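Local coordinates for extracellular solute-binding protein family 1 (Alicyclobacillus acidocaldarius subsp. acidocaldarius, PDB 4OVJ) that probably captures a solute outside the cell and delivers it to an ABC-type importer, at residues 23-28 with 53-58; 83-88 with 299-304; 112-117 with 335-340. All blocks are in the same frame, centred on the assembly; numbering follows the deposited sequence.

Contact 1. Residues 23-28 with 53-58; sequences PVVTLT and PNIHIQ
With chi1 of -59°, His56 holds CG beside its backbone N and anti to its carbonyl carbon, and Thr26, in the same kind of rotamer (chi1 -61°), sets OG1 in the matching position; the two therefore meet on one face of the sheet. Both belong to a classic beta-alpha-beta unit, strand 25-31, helix 35-51 and strand 55-61, whose two parallel strands begin side by side here. Thr26 OG1 lies near the plane of the imidazole, at its edge, 3.5 Å from His56 CD2, while Val24 CG2 reaches the same ring obliquely, 3.7 Å from His56 NE2. The methyl CG2 of Thr26, anti to its own N, is turned instead to Gln58 CB. An alanine in place of Thr26 would remove OG1 and CG2 together and would probably loosen the packing along the His56 edge and against Gln58. Gln58 is extended, so its amide runs alongside Thr28 CG2.

On the other face, the Leu27 side chain crosses those of Ile55 and Ile57 obliquely, its CD1 touching Ile55 CG2 at 3.7 Å and Ile57 CD1 at 3.9 Å. Phe48 of helix 35-51 and Phe313 of helix 307-319 also pack on this apolar face, which joins the sheet to its helices.

The backbone ladder follows the parallel pattern, Val25 and Leu27 each bonding to residues on both sides of their partners. It tightens along the strands: Val25 N reaches Asn54 O from above the carbonyl plane at 3.2 Å, whereas Gln58 N meets Leu27 O in that plane with a nearly straight N-H. At the start of the ladder, one water donates to Pro23 O and also, at 2.9 Å, to Asn54 O.

Contact 2. Residues 83-88 with 299-304; sequences DIMQMD and SIYSKT
Asp83 and Thr304 cross at about a right angle, and their meeting closes one end of a short antiparallel pairing between strand 84-87 and strand 293-300. This pairing brings a late strand of the chain into the sheet of a periplasmic-binding-protein fold, next to the parallel strands of its N-terminal part. The carboxylate of Asp83 is divided between two partners. OD1 accepts from Thr304 OG1 at 2.7 Å, the hydroxyl approaching from above the carboxylate plane, 44° out of it, while OD2 takes the backbone N-H of Thr28 on the adjoining strand. Such sharing would tend to favour the charged form of the acid. Thr304 OG1, anti to its own N, also receives the N-H of Tyr306, so the hydroxyl is gripped from two sides. A type I turn from Tyr301 to Thr304 presents it to Asp83.

Selenomethionine Met85 runs extended to its selenium and then bends at chi3 (-87°), which swings CE back to the other segment. That methyl lies 3.5 Å from Tyr301 CA and touches Tyr301 CB, approaching the phenol ring obliquely. Tyr301 itself, with CG anti to its N, carries its ring away from the strand, and Lys303 N sits over the centre of one ring face. Tyr68 and Leu72 of helix 65-77 pack on Met85 as well. Further along, Met87 CB lies 3.5 Å from Ser299 OG, a hydroxyl whose polar partner is Tyr130 O.

Ile84 and Ile300 form the non-hydrogen-bonded pair, each turning its CG2 to a carbonyl oxygen across the strands. Beside them, Met85 and Ser299 form the hydrogen-bonded pair, its straighter bond running from Met85 N to Ser299 O at 2.8 Å, 174° at the hydrogen.

Contact 3. Residues 112-117 with 335-340; sequences ISTISP and VSSSVR
The N-terminus of helix 337-345 is the element at stake here: Ser336 is its N-cap, and a type I turn, Ile112 to Ile115, packs against it. Thr114, the third residue of that turn, faces the helix start and carries most of the contact. Its carbonyl oxygen accepts the N-H of Ser337, the first residue of the helix, at 2.9 Å, in the carbonyl plane and on a lone pair. A water adds a second donor to Thr114 O and passes the link to Arg340 NH2. A backbone carbonyl directed at an N-H of a helix start probably also gains from the positive end of the helix dipole.

The side chain of Thr114 fits against three serines. CB rests 3.4 Å from Ser336 OG, and CG2, anti to the carbonyl carbon, extends to Ser338 OG at 3.6 Å. In its crowded position between N and carbonyl carbon (chi1 53°), Thr114 OG1 bonds to Asn319 OD1, the acceptor that Ser336 OG uses too. That cap hydroxyl, anti to its own N, receives weak bonds from Ser338 N and Val339 N, so Asn319 ties the turn and the helix cap together.

Around this polar centre two more waters bridge the segments, one from Ser113 O to Ser337 OG, the other from Ser116 N to Val335 O. The guanidinium of Arg340 lies with one face against Ser337 CA, 3.5 Å from its plane. On the apolar side Ile115 CG2 meets Val335 CG2 at 3.9 Å, the two side chains crossing obliquely. Both are also covered by helix 117-121 and strand 128-144; helix 307-319 supplies Asn319, and helix 350-365 packs on Arg340.

Contacts 1 and 2 belong to one sheet and adjoin directly: strands 25-31 and 84-87 are neighbours in it, and Ile84 N lies 3.0 Å from Thr28 O, a probable hydrogen bond. Contact 1 is at the surface, its centre about 33 Å from the centre of the chain, where parallel pairing has polar side chains on one face and aliphatic ones on the other. Contact 2 is buried, antiparallel and far less local, joining residues more than 200 positions apart. Contact 3 spans a similar sequence gap, yet pairs no strands: it is partly buried, helix-end chemistry with bridging waters. Its nearest atoms are about 11 Å from contact 2, whose segments alternate with its own along the chain.

Contact 1. Residues 23-28 with 53-58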
# COMPACT_ATOMS: atom_id res chain seq x y z
N PRO A 23 -36.82 1.91 13.85
CA PRO A 23 -36.79 3.21 14.50
C PRO A 23 -35.44 3.92 14.33
O PRO A 23 -34.39 3.27 14.23
CB PRO A 23 -37.05 2.90 15.97
CG PRO A 23 -37.68 1.56 15.99
CD PRO A 23 -37.17 0.83 14.79
N VAL A 24 -35.51 5.24 14.29
CA VAL A 24 -34.36 6.07 14.08
C VAL A 24 -33.32 5.88 15.19
O VAL A 24 -33.64 5.73 16.37
CB VAL A 24 -34.77 7.55 13.93
CG1 VAL A 24 -35.48 8.06 15.17
CG2 VAL A 24 -33.56 8.41 13.62
N VAL A 25 -32.05 5.82 14.76
CA VAL A 25 -30.92 5.74 15.69
C VAL A 25 -29.83 6.67 15.20
O VAL A 25 -29.85 7.08 14.04
CB VAL A 25 -30.35 4.30 15.81
CG1 VAL A 25 -31.44 3.30 16.18
CG2 VAL A 25 -29.62 3.87 14.55
N THR A 26 -28.90 6.97 16.09
CA THR A 26 -27.71 7.74 15.76
C THR A 26 -26.45 6.92 16.03
O THR A 26 -26.30 6.32 17.10
CB THR A 26 -27.65 9.03 16.59
OG1 THR A 26 -28.79 9.83 16.30
CG2 THR A 26 -26.37 9.83 16.29
N LEU A 27 -25.56 6.91 15.04
CA LEU A 27 -24.24 6.30 15.16
C LEU A 27 -23.20 7.39 15.22
O LEU A 27 -23.25 8.32 14.42
CB LEU A 27 -23.91 5.45 13.94
CG LEU A 27 -24.85 4.30 13.61
CD1 LEU A 27 -24.57 3.73 12.23
CD2 LEU A 27 -24.71 3.20 14.65
N THR A 28 -22.24 7.27 16.13
CA THR A 28 -21.06 8.15 16.12
C THR A 28 -19.96 7.51 15.26
O THR A 28 -19.83 6.30 15.21
CB THR A 28 -20.52 8.38 17.54
OG1 THR A 28 -20.42 7.12 18.21
CG2 THR A 28 -21.46 9.31 18.30
N PRO A 53 -32.31 7.37 5.73
CA PRO A 53 -32.78 8.50 6.55
C PRO A 53 -33.23 8.13 7.97
O PRO A 53 -33.49 9.02 8.76
CB PRO A 53 -33.93 9.07 5.74
CG PRO A 53 -34.42 7.92 4.92
CD PRO A 53 -33.20 7.12 4.58
N ASN A 54 -33.30 6.85 8.31
CA ASN A 54 -33.54 6.48 9.71
C ASN A 54 -32.26 6.22 10.52
O ASN A 54 -32.30 5.67 11.62
CB ASN A 54 -34.46 5.28 9.79
CG ASN A 54 -33.95 4.11 9.02
OD1 ASN A 54 -33.12 4.24 8.11
ND2 ASN A 54 -34.47 2.94 9.35
N ILE A 55 -31.12 6.63 9.97
CA ILE A 55 -29.85 6.53 10.69
C ILE A 55 -29.16 7.88 10.59
O ILE A 55 -28.75 8.32 9.51
CB ILE A 55 -28.95 5.42 10.11
CG1 ILE A 55 -29.69 4.07 10.14
CG2 ILE A 55 -27.65 5.32 10.92
CD1 ILE A 55 -29.01 2.94 9.36
N HIS A 56 -28.99 8.54 11.73
CA HIS A 56 -28.15 9.71 11.80
C HIS A 56 -26.70 9.31 12.04
O HIS A 56 -26.42 8.37 12.80
CB HIS A 56 -28.54 10.61 12.96
CG HIS A 56 -29.95 11.11 12.93
ND1 HIS A 56 -30.46 11.86 11.90
CD2 HIS A 56 -30.92 11.05 13.86
CE1 HIS A 56 -31.70 12.20 12.17
NE2 HIS A 56 -32.00 11.72 13.36
N ILE A 57 -25.79 10.02 11.40
CA ILE A 57 -24.37 9.88 11.67
C ILE A 57 -23.87 11.15 12.35
O ILE A 57 -24.04 12.26 11.84
CB ILE A 57 -23.57 9.64 10.39
CG1 ILE A 57 -24.09 8.41 9.65
CG2 ILE A 57 -22.09 9.49 10.72
CD1 ILE A 57 -23.99 7.12 10.43
N GLN A 58 -23.27 10.96 13.53
CA GLN A 58 -22.62 12.03 14.24
C GLN A 58 -21.12 11.85 14.07
O GLN A 58 -20.52 10.98 14.69
CB GLN A 58 -23.03 11.98 15.70
CG GLN A 58 -22.42 13.06 16.55
CD GLN A 58 -22.87 12.99 17.99
OE1 GLN A 58 -23.97 12.53 18.29
NE2 GLN A 58 -22.02 13.44 18.90
O HOH W 1 -32.46 2.84 12.37

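Contact 2. Residues 83-88 with 299-304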
# COMPACT_ATOMS: atom_id res chain seq x y z
N ASP A 83 -19.22 4.51 17.69
CA ASP A 83 -19.76 3.27 17.13
C ASP A 83 -18.95 2.75 15.96
O ASP A 83 -18.77 1.54 15.84
CB ASP A 83 -21.20 3.46 16.67
CG ASP A 83 -22.12 3.81 17.82
OD1 ASP A 83 -22.27 2.99 18.75
OD2 ASP A 83 -22.65 4.94 17.80
N ILE A 84 -18.52 3.65 15.09
CA ILE A 84 -17.65 3.29 13.97
C ILE A 84 -16.34 4.06 14.12
O ILE A 84 -16.35 5.26 14.41
CB ILE A 84 -18.28 3.61 12.61
CG1 ILE A 84 -19.60 2.84 12.44
CG2 ILE A 84 -17.31 3.28 11.48
CD1 ILE A 84 -20.82 3.62 12.86
N MSE A 85 -15.23 3.35 13.94
CA MSE A 85 -13.90 3.89 14.16
C MSE A 85 -13.08 3.60 12.95
O MSE A 85 -12.95 2.45 12.53
CB MSE A 85 -13.22 3.19 15.33
CG MSE A 85 -13.59 3.78 16.69
SE MSE A 85 -12.87 2.65 18.14
CE MSE A 85 -14.39 1.42 18.22
N GLN A 86 -12.49 4.64 12.37
CA GLN A 86 -11.44 4.43 11.39
C GLN A 86 -10.23 3.89 12.18
O GLN A 86 -9.93 4.35 13.28
CB GLN A 86 -11.12 5.72 10.65
CG GLN A 86 -10.36 5.55 9.36
CD GLN A 86 -10.32 6.87 8.63
OE1 GLN A 86 -11.26 7.26 7.94
NE2 GLN A 86 -9.25 7.59 8.82
N MSE A 87 -9.60 2.85 11.64
CA MSE A 87 -8.55 2.12 12.35
C MSE A 87 -7.36 1.97 11.44
O MSE A 87 -7.49 1.99 10.22
CB MSE A 87 -9.15 0.79 12.78
CG MSE A 87 -8.23 -0.16 13.56
SE MSE A 87 -7.57 0.62 15.24
CE MSE A 87 -9.16 1.49 16.00
N ASP A 88 -6.19 1.85 12.05
CA ASP A 88 -4.95 1.68 11.33
C ASP A 88 -4.32 0.32 11.65
O ASP A 88 -4.46 -0.22 12.75
CB ASP A 88 -3.95 2.77 11.68
CG ASP A 88 -2.72 2.74 10.76
OD1 ASP A 88 -2.85 3.14 9.57
OD2 ASP A 88 -1.64 2.30 11.22
N SER A 299 -13.72 -0.10 11.44
CA SER A 299 -13.98 -0.99 12.56
C SER A 299 -15.24 -0.50 13.29
O SER A 299 -15.62 0.67 13.20
CB SER A 299 -12.79 -1.01 13.51
OG SER A 299 -11.63 -1.62 12.93
N ILE A 300 -15.87 -1.40 14.02
CA ILE A 300 -17.06 -1.11 14.80
C ILE A 300 -16.77 -1.39 16.27
O ILE A 300 -16.12 -2.38 16.61
CB ILE A 300 -18.26 -1.93 14.30
CG1 ILE A 300 -18.58 -1.58 12.85
CG2 ILE A 300 -19.50 -1.71 15.17
CD1 ILE A 300 -19.62 -2.46 12.20
N TYR A 301 -17.28 -0.53 17.15
CA TYR A 301 -17.14 -0.71 18.59
C TYR A 301 -17.81 -2.00 19.04
O TYR A 301 -18.97 -2.25 18.71
CB TYR A 301 -17.78 0.46 19.31
CG TYR A 301 -17.64 0.52 20.80
CD1 TYR A 301 -16.49 0.06 21.44
CD2 TYR A 301 -18.64 1.10 21.58
CE1 TYR A 301 -16.36 0.15 22.82
CE2 TYR A 301 -18.51 1.20 22.95
CZ TYR A 301 -17.38 0.73 23.57
OH TYR A 301 -17.27 0.83 24.94
N SER A 302 -17.10 -2.81 19.83
CA SER A 302 -17.64 -4.08 20.29
C SER A 302 -18.93 -3.89 21.07
O SER A 302 -19.78 -4.78 21.08
CB SER A 302 -16.63 -4.80 21.19
OG SER A 302 -16.25 -3.95 22.27
N LYS A 303 -19.07 -2.75 21.74
CA LYS A 303 -20.22 -2.52 22.62
C LYS A 303 -21.23 -1.55 22.03
O LYS A 303 -22.06 -1.00 22.76
CB LYS A 303 -19.74 -2.02 23.98
CG LYS A 303 -18.84 -3.02 24.68
CD LYS A 303 -18.40 -2.45 26.02
CE LYS A 303 -17.16 -3.12 26.56
NZ LYS A 303 -16.72 -2.38 27.77
N THR A 304 -21.19 -1.36 20.72
CA THR A 304 -22.18 -0.50 20.10
C THR A 304 -23.59 -1.03 20.41
O THR A 304 -23.84 -2.23 20.41
CB THR A 304 -22.00 -0.36 18.58
OG1 THR A 304 -23.02 0.51 18.08
CG2 THR A 304 -22.13 -1.69 17.84

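Contact 3. Residues 112-117 with 335-340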
# COMPACT_ATOMS: atom_id res chain seq x y z
N ILE A 112 -18.79 -8.80 1.84
CA ILE A 112 -17.36 -8.94 1.64
C ILE A 112 -17.01 -9.74 0.40
O ILE A 112 -15.84 -9.99 0.15
CB ILE A 112 -16.65 -9.53 2.87
CG1 ILE A 112 -17.20 -10.94 3.18
CG2 ILE A 112 -16.77 -8.55 4.02
CD1 ILE A 112 -16.32 -11.77 4.07
N SER A 113 -18.02 -10.09 -0.41
CA SER A 113 -17.79 -10.83 -1.66
C SER A 113 -17.05 -9.99 -2.70
O SER A 113 -16.50 -10.53 -3.66
CB SER A 113 -19.13 -11.34 -2.23
OG SER A 113 -19.88 -10.28 -2.81
N THR A 114 -17.02 -8.68 -2.47
CA THR A 114 -16.38 -7.70 -3.34
C THR A 114 -14.93 -7.43 -2.95
O THR A 114 -14.26 -6.62 -3.58
CB THR A 114 -17.14 -6.36 -3.26
OG1 THR A 114 -17.26 -5.98 -1.87
CG2 THR A 114 -18.54 -6.48 -3.89
N ILE A 115 -14.46 -8.09 -1.89
CA ILE A 115 -13.14 -7.83 -1.32
C ILE A 115 -12.34 -9.12 -1.41
O ILE A 115 -12.87 -10.19 -1.17
CB ILE A 115 -13.27 -7.36 0.15
CG1 ILE A 115 -14.11 -6.08 0.20
CG2 ILE A 115 -11.90 -7.14 0.77
CD1 ILE A 115 -14.38 -5.55 1.59
N SER A 116 -11.06 -9.02 -1.76
CA SER A 116 -10.22 -10.20 -1.88
C SER A 116 -9.94 -10.81 -0.53
O SER A 116 -9.72 -10.09 0.45
CB SER A 116 -8.91 -9.86 -2.58
OG SER A 116 -9.05 -10.06 -3.96
N PRO A 117 -9.93 -12.14 -0.46
CA PRO A 117 -9.58 -12.81 0.80
C PRO A 117 -8.24 -12.37 1.41
O PRO A 117 -8.17 -12.18 2.62
CB PRO A 117 -9.56 -14.28 0.42
CG PRO A 117 -10.56 -14.37 -0.67
CD PRO A 117 -10.43 -13.11 -1.45
N VAL A 335 -11.57 -0.46 -2.27
CA VAL A 335 -11.41 -1.85 -1.91
C VAL A 335 -12.40 -2.79 -2.61
O VAL A 335 -12.11 -3.95 -2.85
CB VAL A 335 -11.48 -2.01 -0.38
CG1 VAL A 335 -12.86 -1.66 0.15
CG2 VAL A 335 -11.07 -3.41 0.02
N SER A 336 -13.58 -2.27 -2.94
CA SER A 336 -14.68 -3.08 -3.47
C SER A 336 -14.60 -3.24 -4.98
O SER A 336 -14.51 -2.25 -5.69
CB SER A 336 -16.03 -2.42 -3.15
OG SER A 336 -17.06 -3.02 -3.91
N SER A 337 -14.68 -4.47 -5.45
CA SER A 337 -14.67 -4.73 -6.90
C SER A 337 -15.86 -4.09 -7.60
O SER A 337 -15.73 -3.61 -8.74
CB SER A 337 -14.66 -6.24 -7.17
OG SER A 337 -15.78 -6.89 -6.58
N SER A 338 -17.01 -4.04 -6.94
CA SER A 338 -18.20 -3.44 -7.57
C SER A 338 -18.03 -1.92 -7.71
O SER A 338 -18.39 -1.36 -8.74
CB SER A 338 -19.49 -3.81 -6.82
OG SER A 338 -19.48 -3.35 -5.49
N VAL A 339 -17.44 -1.27 -6.71
CA VAL A 339 -17.19 0.17 -6.77
C VAL A 339 -16.17 0.46 -7.86
O VAL A 339 -16.36 1.38 -8.66
CB VAL A 339 -16.72 0.72 -5.41
CG1 VAL A 339 -16.21 2.14 -5.54
CG2 VAL A 339 -17.85 0.64 -4.40
N ARG A 340 -15.10 -0.31 -7.92
CA ARG A 340 -14.11 -0.12 -8.99
C ARG A 340 -14.75 -0.24 -10.37
O ARG A 340 -14.51 0.60 -11.25
CB ARG A 340 -12.94 -1.09 -8.86
CG ARG A 340 -12.03 -0.78 -7.67
CD ARG A 340 -10.68 -1.49 -7.76
NE ARG A 340 -10.83 -2.92 -7.87
CZ ARG A 340 -11.05 -3.75 -6.84
NH1 ARG A 340 -11.13 -3.30 -5.59
NH2 ARG A 340 -11.19 -5.03 -7.07
O HOH W 2 -14.88 -9.58 -5.98
O HOH W 3 -11.72 -6.65 -4.72
O HOH W 4 -10.20 -6.17 -2.45